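Local coordinates for protein dTDP-4-dehydrorhamnose 3,5-epimerase (Elizabethkingia anophelis NUHP1, PDB 6C46) that probably catalyses epimerization at C3' and C5' of a dTDP-4-keto-6-deoxy sugar, a step on the way to dTDP-L-rhamnose, at residues Tyr120-Arg123 against Gly124-His127; Lys166-Glu169 against Ala170-Ile173; Asn39-Lys42 against Phe43-Thr47. One frame throughout, in Å; residues are numbered along the deposited sequence. Where two conformers were deposited one is given.

Interaction 1. Residues Tyr120-Arg123 against Gly124-His127; sequences YVPR and GFAH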
loop_
_atom_site.group_PDB
_atom_site.type_symbol
_atom_site.label_atom_id
_atom_site.label_comp_id
_atom_site.label_asym_id
_atom_site.label_seq_id
_atom_site.Cartn_x
_atom_site.Cartn_y
_atom_site.Cartn_z
ATOM N N TYR A 120 -7.945 -8.584 6.905
ATOM C CA TYR A 120 -8.516 -7.431 7.608
ATOM C C TYR A 120 -8.787 -7.826 9.054
ATOM O O TYR A 120 -9.602 -8.711 9.309
ATOM C CB TYR A 120 -9.817 -6.932 6.964
ATOM C CG TYR A 120 -10.500 -5.868 7.821
ATOM C CD1 TYR A 120 -10.001 -4.567 7.868
ATOM C CD2 TYR A 120 -11.618 -6.172 8.615
ATOM C CE1 TYR A 120 -10.598 -3.596 8.666
ATOM C CE2 TYR A 120 -12.227 -5.194 9.435
ATOM C CZ TYR A 120 -11.708 -3.913 9.441
ATOM O OH TYR A 120 -12.265 -2.924 10.224
ATOM N N VAL A 121 -8.117 -7.154 9.986
ATOM C CA VAL A 121 -8.155 -7.403 11.424
ATOM C C VAL A 121 -8.880 -6.220 12.071
ATOM O O VAL A 121 -8.329 -5.102 12.105
ATOM C CB VAL A 121 -6.735 -7.538 12.001
ATOM C CG1 VAL A 121 -6.802 -7.884 13.465
ATOM C CG2 VAL A 121 -5.907 -8.585 11.233
ATOM N N PRO A 122 -10.086 -6.402 12.587
ATOM C CA PRO A 122 -10.853 -5.262 13.129
ATOM C C PRO A 122 -10.203 -4.649 14.364
ATOM O O PRO A 122 -9.365 -5.257 15.026
ATOM C CB PRO A 122 -12.207 -5.890 13.511
ATOM C CG PRO A 122 -12.263 -7.224 12.737
ATOM C CD PRO A 122 -10.838 -7.676 12.610
ATOM N N ARG A 123 -10.648 -3.430 14.702
ATOM C CA ARG A 123 -10.392 -2.886 16.024
ATOM C C ARG A 123 -10.910 -3.846 17.090
ATOM O O ARG A 123 -11.957 -4.469 16.912
ATOM C CB ARG A 123 -11.093 -1.542 16.200
ATOM C CG ARG A 123 -10.544 -0.428 15.277
ATOM C CD ARG A 123 -11.137 0.929 15.640
ATOM N NE ARG A 123 -10.623 1.964 14.731
ATOM C CZ ARG A 123 -10.812 3.261 14.921
ATOM N NH1 ARG A 123 -11.496 3.670 15.993
ATOM N NH2 ARG A 123 -10.312 4.148 14.049
ATOM N N GLY A 124 -10.190 -3.919 18.216
ATOM C CA GLY A 124 -10.517 -4.820 19.317
ATOM C C GLY A 124 -9.872 -6.189 19.203
ATOM O O GLY A 124 -10.152 -7.073 20.027
ATOM N N PHE A 125 -9.052 -6.403 18.190
ATOM C CA PHE A 125 -8.305 -7.634 18.003
ATOM C C PHE A 125 -6.859 -7.393 18.380
ATOM O O PHE A 125 -6.382 -6.257 18.363
ATOM C CB PHE A 125 -8.338 -8.097 16.535
ATOM C CG PHE A 125 -9.624 -8.781 16.122
ATOM C CD1 PHE A 125 -10.848 -8.128 16.226
ATOM C CD2 PHE A 125 -9.593 -10.079 15.618
ATOM C CE1 PHE A 125 -12.046 -8.768 15.824
ATOM C CE2 PHE A 125 -10.776 -10.722 15.211
ATOM C CZ PHE A 125 -12.007 -10.066 15.340
ATOM N N ALA A 126 -6.156 -8.471 18.707
ATOM C CA ALA A 126 -4.702 -8.440 18.746
ATOM C C ALA A 126 -4.170 -9.114 17.497
ATOM O O ALA A 126 -4.839 -9.958 16.898
ATOM C CB ALA A 126 -4.138 -9.131 19.994
ATOM N N HIS A 127 -2.941 -8.747 17.112
ATOM C CA HIS A 127 -2.402 -9.182 15.835
ATOM C C HIS A 127 -0.919 -9.502 15.964
ATOM O O HIS A 127 -0.185 -8.845 16.711
ATOM C CB HIS A 127 -2.601 -8.097 14.752
ATOM C CG HIS A 127 -1.786 -8.341 13.520
ATOM N ND1 HIS A 127 -0.620 -7.653 13.249
ATOM C CD2 HIS A 127 -1.958 -9.212 12.497
ATOM C CE1 HIS A 127 -0.100 -8.103 12.116
ATOM N NE2 HIS A 127 -0.892 -9.052 11.642
#
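The carbonyl oxygen of Pro-122 meets Phe-125 in more than one way: Phe-125 N gives a weak hydrogen bond to Pro-122 O at 3.4 Å, bent to 139°, while Phe-125 CB and CD1 lie in van der Waals contact with the same oxygen. This bond closes a type II beta turn running from Pro-122 to Phe-125, which joins strand 118-121 to strand 125-131. Gly-124 takes the third position with phi 89°, a backbone conformation that glycine reaches readily.

The first residue of the turn then folds back over the fourth. Pro-122 CD stands 3.6 Å from the centroid of the Phe-125 ring, nearly on its normal, a CH-pi contact over one face, and Pro-122 CG leans toward the rim at Phe-125 CE1 (3.5 Å). Arg-123 O meets the same ring at its edge, in the ring plane. Val-121 divides its branches between two partners. With CG1 anti to the backbone N (chi1 -176°), that methyl comes within 3.4 Å of Phe-125 CB, whereas Val-121 CG2 lies more loosely, 4.2 Å from His-127 CD2, the two side chains crossing at about a right angle.

Arg-123 makes a salt bridge with Asp-143, and His-127 NE2 is hydrogen-bonded to Asp-91. The His-127 side chain lies about 6 Å from those of His-70 and Tyr-140, the predicted proton acceptor and donor. The weak closing bond is thus accompanied by the glycine conformation and the proline-on-phenylalanine packing, with the buried histidine held by an acidic partner beside the probable active site.

Interaction 2. Residues Lys166-Glu169 against Ala170-Ile173; sequences KIPE and ADMI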
loop_
_atom_site.group_PDB
_atom_site.type_symbol
_atom_site.label_atom_id
_atom_site.label_comp_id
_atom_site.label_asym_id
_atom_site.label_seq_id
_atom_site.Cartn_x
_atom_site.Cartn_y
_atom_site.Cartn_z
ATOM N N LYS A 166 3.467 -22.430 13.684
ATOM C CA LYS A 166 3.918 -23.167 12.499
ATOM C C LYS A 166 5.381 -23.601 12.489
ATOM O O LYS A 166 5.677 -24.741 12.126
ATOM C CB LYS A 166 3.644 -22.356 11.219
ATOM C CG LYS A 166 2.187 -21.915 11.065
ATOM C CD LYS A 166 1.227 -23.077 11.217
ATOM C CE LYS A 166 0.713 -23.580 9.896
ATOM N NZ LYS A 166 -0.466 -24.464 10.125
ATOM N N ILE A 167 6.310 -22.729 12.854
ATOM C CA ILE A 167 7.725 -23.080 12.724
ATOM C C ILE A 167 8.217 -23.659 14.042
ATOM O O ILE A 167 7.522 -23.527 15.063
ATOM C CB ILE A 167 8.553 -21.861 12.288
ATOM C CG1 ILE A 167 8.634 -20.846 13.428
ATOM C CG2 ILE A 167 7.939 -21.255 10.982
ATOM C CD1 ILE A 167 9.594 -19.680 13.173
ATOM N N PRO A 168 9.374 -24.324 14.068
ATOM C CA PRO A 168 9.882 -24.864 15.334
ATOM C C PRO A 168 10.111 -23.746 16.334
ATOM O O PRO A 168 10.547 -22.649 15.976
ATOM C CB PRO A 168 11.200 -25.537 14.932
ATOM C CG PRO A 168 11.047 -25.832 13.480
ATOM C CD PRO A 168 10.228 -24.711 12.929
ATOM N N GLU A 169 9.800 -24.035 17.599
ATOM C CA GLU A 169 9.939 -23.022 18.643
ATOM C C GLU A 169 11.372 -22.524 18.770
ATOM O O GLU A 169 11.594 -21.341 19.049
ATOM C CB GLU A 169 9.432 -23.575 19.978
ATOM C CG GLU A 169 7.932 -23.808 20.000
ATOM C CD GLU A 169 7.444 -24.383 21.316
ATOM O OE1 GLU A 169 8.283 -24.735 22.173
ATOM O OE2 GLU A 169 6.215 -24.477 21.491
ATOM N N ALA A 170 12.357 -23.404 18.568
ATOM C CA ALA A 170 13.756 -22.990 18.637
ATOM C C ALA A 170 14.115 -21.981 17.550
ATOM O O ALA A 170 15.139 -21.291 17.675
ATOM C CB ALA A 170 14.673 -24.207 18.537
ATOM N N ASP A 171 13.330 -21.915 16.467
ATOM C CA ASP A 171 13.597 -20.972 15.383
ATOM C C ASP A 171 13.018 -19.583 15.624
ATOM O O ASP A 171 13.384 -18.652 14.897
ATOM C CB ASP A 171 13.019 -21.483 14.051
ATOM C CG ASP A 171 13.718 -22.719 13.536
ATOM O OD1 ASP A 171 14.690 -23.147 14.175
ATOM O OD2 ASP A 171 13.315 -23.239 12.475
ATOM N N MET A 172 12.135 -19.411 16.608
ATOM C CA MET A 172 11.442 -18.135 16.773
ATOM C C MET A 172 12.370 -17.102 17.402
ATOM O O MET A 172 13.121 -17.400 18.337
ATOM C CB MET A 172 10.186 -18.314 17.626
ATOM C CG MET A 172 9.180 -19.270 17.026
ATOM S SD MET A 172 7.906 -19.728 18.225
ATOM C CE MET A 172 6.950 -20.932 17.293
ATOM N N ILE A 173 12.324 -15.886 16.869
ATOM C CA ILE A 173 13.117 -14.766 17.358
ATOM C C ILE A 173 12.155 -13.708 17.888
ATOM O O ILE A 173 11.376 -13.135 17.117
ATOM C CB ILE A 173 14.010 -14.190 16.249
ATOM C CG1 ILE A 173 14.951 -15.281 15.712
ATOM C CG2 ILE A 173 14.758 -12.965 16.751
ATOM C CD1 ILE A 173 15.719 -14.859 14.463
#
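The carboxylate of Asp-171 lies against the Pro-168 ring, its OD2 reaching Pro-168 CD at 3.4 Å, with CG of the same ring slightly farther off; OD2 is also hydrogen-bonded to Tyr-63 OH. The first torsion of Asp-171 (chi1 -67°) sets its CG anti to the carbonyl carbon and beside the backbone N, the atom that itself turns to Pro-168. Asp-171 N bonds to Pro-168 O at 2.9 Å. One residue on, Met-172 N bonds to Glu-169 O at 3.2 Å. Both bonds span three residues, as in a 3-10 turn, and Asp-171 is therefore joined to Pro-168 twice, by its main chain and by its side chain.

Alongside these bonds the apolar side chains cross. Ile-167 holds CG1 between its backbone N and carbonyl carbon (chi1 70°), which carries CD1 to Met-172 CG at 3.9 Å and to Asp-171 CB at 4.0 Å. Met-172 runs extended back along the turn, passing its sulfur 3.9 Å from Glu-169 CA and finishing with CE against Ile-167 O at 3.5 Å.

Tyr-63 and Leu-132 touch Ile-167, and Phe-156 and Trp-165, from earlier in the same loop, touch Met-172. In this surface turn the apolar side chains thus pack directly against the polar backbone: successive main-chain bonds wind the 3-10 segment, the isoleucine and methionine fill in beside it and reach the neighbouring loop residues, and the aspartate oxygen ties it to Tyr-63 by a directional bond.

Interaction 3. Residues Asn39-Lys42 against Phe43-Thr47; sequences NEKK and FEELT. With CA (calcium ion), chain F.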
loop_
_atom_site.group_PDB
_atom_site.type_symbol
_atom_site.label_atom_id
_atom_site.label_comp_id
_atom_site.label_asym_id
_atom_site.label_seq_id
_atom_site.Cartn_x
_atom_site.Cartn_y
_atom_site.Cartn_z
ATOM N N ASN A 39 -10.415 -1.032 -2.178
ATOM C CA ASN A 39 -11.331 0.029 -2.588
ATOM C C ASN A 39 -12.215 0.332 -1.383
ATOM O O ASN A 39 -12.956 -0.537 -0.940
ATOM C CB ASN A 39 -12.159 -0.407 -3.818
ATOM C CG ASN A 39 -13.164 0.649 -4.258
ATOM O OD1 ASN A 39 -13.926 1.153 -3.434
ATOM N ND2 ASN A 39 -13.176 0.991 -5.569
ATOM N N GLU A 40 -12.126 1.548 -0.851
ATOM C CA GLU A 40 -12.821 1.864 0.391
ATOM C C GLU A 40 -14.337 1.774 0.232
ATOM O O GLU A 40 -15.031 1.281 1.126
ATOM C CB GLU A 40 -12.403 3.259 0.862
ATOM C CG GLU A 40 -13.188 3.715 2.097
ATOM C CD GLU A 40 -12.668 5.030 2.649
ATOM O OE1 GLU A 40 -11.447 5.312 2.499
ATOM O OE2 GLU A 40 -13.460 5.747 3.289
ATOM N N LYS A 41 -14.866 2.279 -0.885
ATOM C CA LYS A 41 -16.304 2.285 -1.102
ATOM C C LYS A 41 -16.843 0.867 -1.142
ATOM O O LYS A 41 -17.850 0.552 -0.492
ATOM C CB LYS A 41 -16.633 3.022 -2.400
ATOM C CG LYS A 41 -18.111 3.070 -2.739
ATOM C CD LYS A 41 -18.378 3.820 -4.057
ATOM C CE LYS A 41 -18.060 5.311 -3.915
ATOM N NZ LYS A 41 -18.254 6.105 -5.177
ATOM N N LYS A 42 -16.158 -0.015 -1.872
ATOM C CA LYS A 42 -16.624 -1.398 -1.963
ATOM C C LYS A 42 -16.566 -2.076 -0.616
ATOM O O LYS A 42 -17.491 -2.808 -0.237
ATOM C CB LYS A 42 -15.784 -2.172 -2.978
ATOM C CG LYS A 42 -16.002 -1.669 -4.427
ATOM C CD LYS A 42 -15.079 -2.358 -5.433
ATOM C CE LYS A 42 -15.385 -1.877 -6.869
ATOM N NZ LYS A 42 -14.390 -2.494 -7.755
ATOM N N PHE A 43 -15.474 -1.855 0.113
ATOM C CA PHE A 43 -15.314 -2.486 1.406
ATOM C C PHE A 43 -16.397 -2.023 2.367
ATOM O O PHE A 43 -17.012 -2.840 3.070
ATOM C CB PHE A 43 -13.929 -2.173 1.958
ATOM C CG PHE A 43 -13.676 -2.776 3.295
ATOM C CD1 PHE A 43 -13.266 -4.089 3.403
ATOM C CD2 PHE A 43 -13.840 -2.015 4.448
ATOM C CE1 PHE A 43 -13.014 -4.655 4.650
ATOM C CE2 PHE A 43 -13.597 -2.560 5.697
ATOM C CZ PHE A 43 -13.178 -3.882 5.801
ATOM N N GLU A 44 -16.641 -0.708 2.420
ATOM C CA GLU A 44 -17.659 -0.188 3.339
ATOM C C GLU A 44 -19.059 -0.657 2.941
ATOM O O GLU A 44 -19.876 -0.974 3.814
ATOM C CB GLU A 44 -17.575 1.343 3.396
ATOM C CG GLU A 44 -16.281 1.767 4.086
ATOM C CD GLU A 44 -16.100 3.287 4.187
ATOM O OE1 GLU A 44 -16.768 4.062 3.462
ATOM O OE2 GLU A 44 -15.302 3.690 5.041
ATOM N N GLU A 45 -19.345 -0.722 1.631
ATOM C CA GLU A 45 -20.630 -1.250 1.163
ATOM C C GLU A 45 -20.842 -2.685 1.639
ATOM O O GLU A 45 -21.949 -3.067 2.031
ATOM C CB GLU A 45 -20.716 -1.189 -0.370
ATOM C CG GLU A 45 -20.950 0.207 -0.958
ATOM C CD GLU A 45 -20.807 0.308 -2.490
ATOM O OE1 GLU A 45 -20.101 -0.516 -3.140
ATOM O OE2 GLU A 45 -21.409 1.250 -3.048
ATOM N N LEU A 46 -19.794 -3.500 1.596
ATOM C CA LEU A 46 -19.943 -4.910 1.954
ATOM C C LEU A 46 -20.018 -5.125 3.455
ATOM O O LEU A 46 -20.666 -6.072 3.910
ATOM C CB LEU A 46 -18.771 -5.722 1.391
ATOM C CG LEU A 46 -18.829 -6.039 -0.109
ATOM C CD1 LEU A 46 -17.445 -6.510 -0.564
ATOM C CD2 LEU A 46 -19.881 -7.133 -0.367
ATOM N N THR A 47 -19.322 -4.314 4.247
ATOM C CA THR A 47 -19.170 -4.656 5.649
ATOM C C THR A 47 -19.913 -3.752 6.609
ATOM O O THR A 47 -20.058 -4.126 7.775
ATOM C CB THR A 47 -17.696 -4.647 6.035
ATOM O OG1 THR A 47 -17.182 -3.314 5.888
ATOM C CG2 THR A 47 -16.962 -5.571 5.126
HETATM CA CA CA F . -15.433 6.019 4.412
HETATM O O HOH W 1 -19.062 -3.596 -2.693
HETATM O O HOH W 2 -17.634 6.602 5.146
HETATM O O HOH W 3 -16.223 7.017 2.387
HETATM O O HOH W 4 -14.822 6.085 6.789
#
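Residues Glu-40 to Thr-47 form a short alpha-helix, capped by Asn-39, in which Phe-43, Glu-44, Glu-45 and Leu-46 each donate from the backbone N to the carbonyl oxygen four residues earlier, with Phe-43 N to Asn-39 O at 3.0 Å. As the N-cap, Asn-39 accepts through OD1 from Lys-42 N at 3.0 Å, the donor standing above the plane of the side-chain carbonyl.

One turn apart on the same side of the helix, Glu-40 and Glu-44 chelate a calcium ion. Glu-40 offers a single oxygen, OE2, at 2.3 Å from the metal, whereas Glu-44 grips with both, OE2 at 2.4 Å; three waters bring the count to six. The carboxylate planes are turned 67° against each other, and Glu-40 OE2 sits 3.3 Å from Glu-44 OE2, a closeness of like charges that the cation would offset. Glu-40 extends from a CG anti to its backbone N (chi1 175°), which lets it meet Glu-44 from the preceding turn. Glu-40 OE1 is also hydrogen-bonded to His-52 of the second subunit, and Glu-44 OE2 to Gly-51 N, contacts consistent with positioning the two carboxylates.

Near the other end, Thr-47 OG1 donates to Phe-43 O at 2.9 Å, from above the carbonyl plane, and this oxygen also accepts from Thr-47 N.

The helix follows strand 32-39, whose last residue, Asn-39, pairs antiparallel with a strand of the second subunit. Phe-43, Leu-46 and Thr-47 pack on Leu-11 of strand 10-13, and the Phe-43 ring meets Tyr-120 of strand 118-121 edge-to-face.

Along the chain the order is interaction 3, interaction 1, interaction 2. Interaction 1 lies near the middle of the cupin fold, where its turn passes the chain from strand 118-121 of the six-stranded sheet to strand 125-131 of the five-stranded one. Interactions 3 and 1 have centres about 17 Å apart and touch where Tyr-120 CD1 comes 3.9 Å from Phe-43 CZ. Interaction 2, on the loop between strand 151-153 and helix 176-179, is about 24 Å from interaction 1 and 37 Å from interaction 3, centre to centre, the latter across the chain's middle. It lies apart at the surface, whereas the calcium-binding helix touches both interaction 1 and the second subunit.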